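Local coordinates for Rik1-associated factor 1 (Schizosaccharomyces pombe, PDB 4O9D), which serves, with its WD-repeat propeller domain the part modelled here, in the Clr4 methyltransferase complex, which ubiquitylates and methylates histone H3 to establish heterochromatin, at residues A[378-384]-A[396-402]; A[296-302]-A[337-342]. Residue numbers count along the deposited sequence, not the author numbering.

Contact 1: residues A[378-384]-A[396-402]; sequences MNSAITY and VCCVGGD
The inner hairpin of one propeller blade meets here, with strand 382-387 innermost and strand 393-398 beside it. The antiparallel segments 382-384 and 396-398 approach to 4.3 Å between axes, at 128° between their directions. Before them, 378-381 is the loop arriving from the preceding blade; after them, a type II turn runs from C398 to G401. M378 (chi1 m, chi2 t, chi3 p) points toward 396-402: its SD lies 3.3 Å from V396 CG1, and its CE is 3.6 Å from both C398 SG and D402 CB. N379 turns the chain (phi/psi -71/-15). Its ND2 makes a weak hydrogen bond to D402 OD2 (3.3 Å), while a water accepts from N379 N (2.8 Å) and donates to D402 OD2 (2.6 Å). S380 is extended, with OG 3.5 Å from V399 CB. A381 O accepts from V399 N at 2.8 Å. I382 and C398 form a non-hydrogen-bonded pair, CA to CA 4.1 Å; the m,m rotamer of I382 carries CD1 to 3.6 Å from V396 CG1. A classic beta bulge follows, T383 (-108/-21) and Y384 both facing C397: T383 N donates to C397 O (2.8 Å) and C397 N to Y384 O (2.9 Å). T383 OG1 bonds T33 O, and the Y384 side chain reaches V36, both in the next blade. Backbone bonds thus fix the hairpin, M378 and I382 pack against V396, M378 also meets C398, and at the exposed loop the link passes to a weak side-chain bond and a bridging water.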
loop_
_atom_site.group_PDB
_atom_site.type_symbol
_atom_site.label_atom_id
_atom_site.label_comp_id
_atom_site.label_asym_id
_atom_site.label_seq_id
_atom_site.Cartn_x
_atom_site.Cartn_y
_atom_site.Cartn_z
ATOM N N MET A 378 -12.789 9.284 12.959
ATOM C CA MET A 378 -13.654 8.209 12.471
ATOM C C MET A 378 -14.161 7.384 13.662
ATOM O O MET A 378 -13.654 7.526 14.771
ATOM C CB MET A 378 -12.915 7.359 11.406
ATOM C CG MET A 378 -12.746 8.113 10.045
ATOM S SD MET A 378 -12.407 7.053 8.656
ATOM C CE MET A 378 -14.014 6.332 8.376
ATOM N N ASN A 379 -15.170 6.546 13.434
ATOM C CA ASN A 379 -15.869 5.852 14.519
ATOM C C ASN A 379 -15.060 4.766 15.205
ATOM O O ASN A 379 -15.431 4.299 16.273
ATOM C CB ASN A 379 -17.165 5.228 13.993
ATOM C CG ASN A 379 -18.282 6.242 13.839
ATOM O OD1 ASN A 379 -18.444 7.134 14.671
ATOM N ND2 ASN A 379 -19.061 6.112 12.765
ATOM N N SER A 380 -13.969 4.336 14.587
ATOM C CA SER A 380 -13.151 3.282 15.168
ATOM C C SER A 380 -11.697 3.401 14.654
ATOM O O SER A 380 -11.378 4.323 13.904
ATOM C CB SER A 380 -13.772 1.919 14.813
ATOM O OG SER A 380 -13.124 0.854 15.491
ATOM N N ALA A 381 -10.824 2.487 15.063
ATOM C CA ALA A 381 -9.434 2.459 14.568
ATOM C C ALA A 381 -9.324 2.577 13.035
ATOM O O ALA A 381 -10.061 1.933 12.300
ATOM C CB ALA A 381 -8.722 1.176 15.040
ATOM N N ILE A 382 -8.400 3.408 12.572
ATOM C CA ILE A 382 -8.156 3.609 11.150
ATOM C C ILE A 382 -7.528 2.366 10.538
ATOM O O ILE A 382 -6.596 1.794 11.104
ATOM C CB ILE A 382 -7.193 4.807 10.944
ATOM C CG1 ILE A 382 -7.833 6.104 11.455
ATOM C CG2 ILE A 382 -6.789 4.949 9.483
ATOM C CD1 ILE A 382 -9.135 6.442 10.746
ATOM N N THR A 383 -8.016 1.938 9.382
ATOM C CA THR A 383 -7.401 0.780 8.705
ATOM C C THR A 383 -6.604 1.146 7.445
ATOM O O THR A 383 -5.737 0.379 7.015
ATOM C CB THR A 383 -8.433 -0.320 8.340
ATOM O OG1 THR A 383 -9.468 0.223 7.514
ATOM C CG2 THR A 383 -9.042 -0.928 9.591
ATOM N N TYR A 384 -6.890 2.312 6.859
ATOM C CA TYR A 384 -6.180 2.778 5.653
ATOM C C TYR A 384 -6.442 4.247 5.431
ATOM O O TYR A 384 -7.486 4.744 5.817
ATOM C CB TYR A 384 -6.669 2.031 4.398
ATOM C CG TYR A 384 -5.895 2.437 3.157
ATOM C CD1 TYR A 384 -4.709 1.790 2.836
ATOM C CD2 TYR A 384 -6.315 3.476 2.347
ATOM C CE1 TYR A 384 -3.967 2.139 1.735
ATOM C CE2 TYR A 384 -5.554 3.850 1.216
ATOM C CZ TYR A 384 -4.386 3.157 0.927
ATOM O OH TYR A 384 -3.580 3.456 -0.152
ATOM N N VAL A 396 -10.237 7.850 3.806
ATOM C CA VAL A 396 -9.856 7.312 5.092
ATOM C C VAL A 396 -10.856 6.238 5.507
ATOM O O VAL A 396 -12.054 6.427 5.367
ATOM C CB VAL A 396 -9.810 8.452 6.149
ATOM C CG1 VAL A 396 -9.418 7.926 7.512
ATOM C CG2 VAL A 396 -8.838 9.526 5.679
ATOM N N CYS A 397 -10.358 5.102 5.995
ATOM C CA CYS A 397 -11.216 3.955 6.343
ATOM C C CYS A 397 -10.981 3.506 7.783
ATOM O O CYS A 397 -9.887 3.688 8.320
ATOM C CB CYS A 397 -10.913 2.771 5.437
ATOM S SG CYS A 397 -10.639 3.153 3.696
ATOM N N CYS A 398 -11.979 2.880 8.402
ATOM C CA CYS A 398 -11.809 2.428 9.787
ATOM C C CYS A 398 -12.406 1.051 9.999
ATOM O O CYS A 398 -13.098 0.527 9.139
ATOM C CB CYS A 398 -12.400 3.437 10.782
ATOM S SG CYS A 398 -14.220 3.613 10.749
ATOM N N VAL A 399 -12.090 0.445 11.135
ATOM C CA VAL A 399 -12.612 -0.861 11.453
ATOM C C VAL A 399 -14.133 -0.840 11.399
ATOM O O VAL A 399 -14.747 0.049 11.957
ATOM C CB VAL A 399 -12.166 -1.306 12.846
ATOM C CG1 VAL A 399 -12.876 -2.592 13.239
ATOM C CG2 VAL A 399 -10.645 -1.494 12.865
ATOM N N GLY A 400 -14.726 -1.819 10.712
ATOM C CA GLY A 400 -16.173 -1.934 10.651
ATOM C C GLY A 400 -16.763 -1.477 9.327
ATOM O O GLY A 400 -17.984 -1.377 9.198
ATOM N N GLY A 401 -15.905 -1.174 8.353
ATOM C CA GLY A 401 -16.363 -0.917 7.003
ATOM C C GLY A 401 -16.578 0.526 6.580
ATOM O O GLY A 401 -16.891 0.762 5.410
ATOM N N ASP A 402 -16.421 1.496 7.483
ATOM C CA ASP A 402 -16.590 2.893 7.087
ATOM C C ASP A 402 -15.514 3.325 6.108
ATOM O O ASP A 402 -14.339 3.080 6.324
ATOM C CB ASP A 402 -16.565 3.838 8.295
ATOM C CG ASP A 402 -17.930 3.954 8.970
ATOM O OD1 ASP A 402 -18.944 3.623 8.315
ATOM O OD2 ASP A 402 -17.993 4.369 10.144
HETATM O O HOH W 1 -16.413 6.258 10.990
#

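Contact 2: residues A[296-302]-A[337-342]; sequences SGTDNQT and AGINMA
This is a joint between neighbouring blades of the beta-propeller: the turn linking strands 292-297 and 301-306 of one blade abuts the loop that leads into strand 341-344, the innermost strand of the next. The backbone of the first segment folds as a type I turn from G297 to N300, with N300 at positive phi (64/34). N300 N donates to G297 O (3.1 Å) and G297 N to Q301 O (3.1 Å). Of hydrogen bonds across the segments there is one, and it is almost linear: I339 N to G297 O, 2.8 Å, 179°. A CA-H...O contact joins T298 CA to A337 O at 3.5 Å. Close backbone approach centres on G338 (phi/psi 64/-132), whose CA is 3.8 Å from T298 CA; a CB there would clash with G297 O, T298 CA and N300 N. The van der Waals contacts belong mainly to I339, pointing toward the turn in an m,m rotamer: CG2 lies 3.4 Å from S296 CB, CG1 3.6 Å from Q301 N, and CD1 3.6 Å from N300 C. Polar side chains brace the turn from within. D299 OD1 accepts from Q301 N (3.3 Å), an Asx turn, and D299 OD2 from Q301 NE2 (3.0 Å). N300 OD1 instead accepts from S356 N in the second blade. Beyond I339, N340 and M341 both face G354 in a classic bulge, with M341 opening strand 341-344. Where the blades meet at A342, its CB sits 3.6 Å from S296 OG, which is hydrogen-bonded to T302 OG1 at 2.7 Å.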
loop_
_atom_site.group_PDB
_atom_site.type_symbol
_atom_site.label_atom_id
_atom_site.label_comp_id
_atom_site.label_asym_id
_atom_site.label_seq_id
_atom_site.Cartn_x
_atom_site.Cartn_y
_atom_site.Cartn_z
ATOM N N SER A 296 6.290 4.542 11.464
ATOM C CA SER A 296 5.024 4.528 12.200
ATOM C C SER A 296 4.708 3.109 12.620
ATOM O O SER A 296 4.755 2.165 11.807
ATOM C CB SER A 296 3.854 5.084 11.373
ATOM O OG SER A 296 4.144 6.329 10.763
ATOM N N GLY A 297 4.349 2.928 13.882
ATOM C CA GLY A 297 4.229 1.567 14.374
ATOM C C GLY A 297 2.919 1.197 15.003
ATOM O O GLY A 297 1.983 2.008 15.083
ATOM N N THR A 298 2.878 -0.053 15.459
ATOM C CA THR A 298 1.741 -0.581 16.205
ATOM C C THR A 298 1.682 0.028 17.589
ATOM O O THR A 298 0.688 -0.181 18.287
ATOM C CB THR A 298 1.810 -2.130 16.357
ATOM O OG1 THR A 298 2.930 -2.486 17.190
ATOM C CG2 THR A 298 1.944 -2.815 14.971
ATOM N N ASP A 299 2.722 0.769 17.991
ATOM C CA ASP A 299 2.663 1.574 19.230
ATOM C C ASP A 299 1.843 2.848 19.101
ATOM O O ASP A 299 1.742 3.648 20.048
ATOM C CB ASP A 299 4.057 1.923 19.765
ATOM C CG ASP A 299 4.914 2.706 18.771
ATOM O OD1 ASP A 299 4.494 2.922 17.610
ATOM O OD2 ASP A 299 6.047 3.080 19.165
ATOM N N ASN A 300 1.239 3.038 17.939
ATOM C CA ASN A 300 0.420 4.214 17.709
ATOM C C ASN A 300 1.229 5.508 17.777
ATOM O O ASN A 300 0.728 6.531 18.223
ATOM C CB ASN A 300 -0.725 4.251 18.736
ATOM C CG ASN A 300 -2.074 4.606 18.111
ATOM O OD1 ASN A 300 -2.306 4.406 16.908
ATOM N ND2 ASN A 300 -2.977 5.138 18.937
ATOM N N GLN A 301 2.488 5.484 17.345
ATOM C CA GLN A 301 3.233 6.741 17.238
ATOM C C GLN A 301 4.230 6.624 16.099
ATOM O O GLN A 301 4.499 5.520 15.643
ATOM C CB GLN A 301 3.942 7.076 18.557
ATOM C CG GLN A 301 4.957 6.040 18.996
ATOM C CD GLN A 301 5.339 6.209 20.465
ATOM O OE1 GLN A 301 4.730 7.014 21.189
ATOM N NE2 GLN A 301 6.332 5.440 20.917
ATOM N N THR A 302 4.738 7.764 15.628
ATOM C CA THR A 302 5.661 7.810 14.489
ATOM C C THR A 302 6.955 8.473 14.931
ATOM O O THR A 302 6.936 9.630 15.407
ATOM C CB THR A 302 5.076 8.663 13.344
ATOM O OG1 THR A 302 3.874 8.062 12.840
ATOM C CG2 THR A 302 6.092 8.847 12.221
ATOM N N ALA A 337 -3.582 -2.238 16.283
ATOM C CA ALA A 337 -2.447 -2.241 15.370
ATOM C C ALA A 337 -1.889 -0.839 15.090
ATOM O O ALA A 337 -1.123 -0.649 14.156
ATOM C CB ALA A 337 -2.824 -2.943 14.067
ATOM N N GLY A 338 -2.229 0.143 15.921
ATOM C CA GLY A 338 -1.513 1.417 15.883
ATOM C C GLY A 338 -1.651 2.216 14.592
ATOM O O GLY A 338 -2.753 2.422 14.091
ATOM N N ILE A 339 -0.541 2.697 14.046
ATOM C CA ILE A 339 -0.628 3.596 12.901
ATOM C C ILE A 339 -0.812 2.840 11.562
ATOM O O ILE A 339 0.106 2.134 11.126
ATOM C CB ILE A 339 0.641 4.482 12.788
ATOM C CG1 ILE A 339 0.948 5.237 14.105
ATOM C CG2 ILE A 339 0.503 5.441 11.615
ATOM C CD1 ILE A 339 -0.101 6.230 14.537
ATOM N N ASN A 340 -1.960 3.020 10.897
ATOM C CA ASN A 340 -2.228 2.367 9.606
ATOM C C ASN A 340 -2.294 3.315 8.403
ATOM O O ASN A 340 -2.568 2.896 7.266
ATOM C CB ASN A 340 -3.538 1.598 9.658
ATOM C CG ASN A 340 -3.389 0.236 10.286
ATOM O OD1 ASN A 340 -2.337 -0.403 10.175
ATOM N ND2 ASN A 340 -4.450 -0.221 10.969
ATOM N N MET A 341 -2.104 4.592 8.660
ATOM C CA MET A 341 -2.052 5.586 7.609
ATOM C C MET A 341 -0.872 6.520 7.850
ATOM O O MET A 341 -0.739 7.071 8.938
ATOM C CB MET A 341 -3.342 6.420 7.608
ATOM C CG MET A 341 -3.203 7.708 6.812
ATOM S SD MET A 341 -4.666 8.754 6.900
ATOM C CE MET A 341 -4.264 9.901 5.606
ATOM N N ALA A 342 -0.015 6.700 6.848
ATOM C CA ALA A 342 1.119 7.599 6.995
ATOM C C ALA A 342 1.565 8.086 5.620
ATOM O O ALA A 342 2.156 7.325 4.866
ATOM C CB ALA A 342 2.277 6.895 7.720
#

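In the fold
Both contacts pair the same two kinds of element, a turn between a blade's two middle strands and a loop entering an innermost strand, but contact 1 does so inside one blade and contact 2 between successive blades. Contact 1 lies in the blade that strand 21-26 completes from the N-terminus, the Velcro closure of this eight-bladed ring. It is the larger, 592 against 348 Å², combines strand pairing with a hydrated, exposed loop, and is only partly buried. Contact 2 is buried and relies on one backbone bond and an isoleucine. Their inner strands are neighbours: N340 ND2 probably hydrogen-bonds I382 O at 2.9 Å.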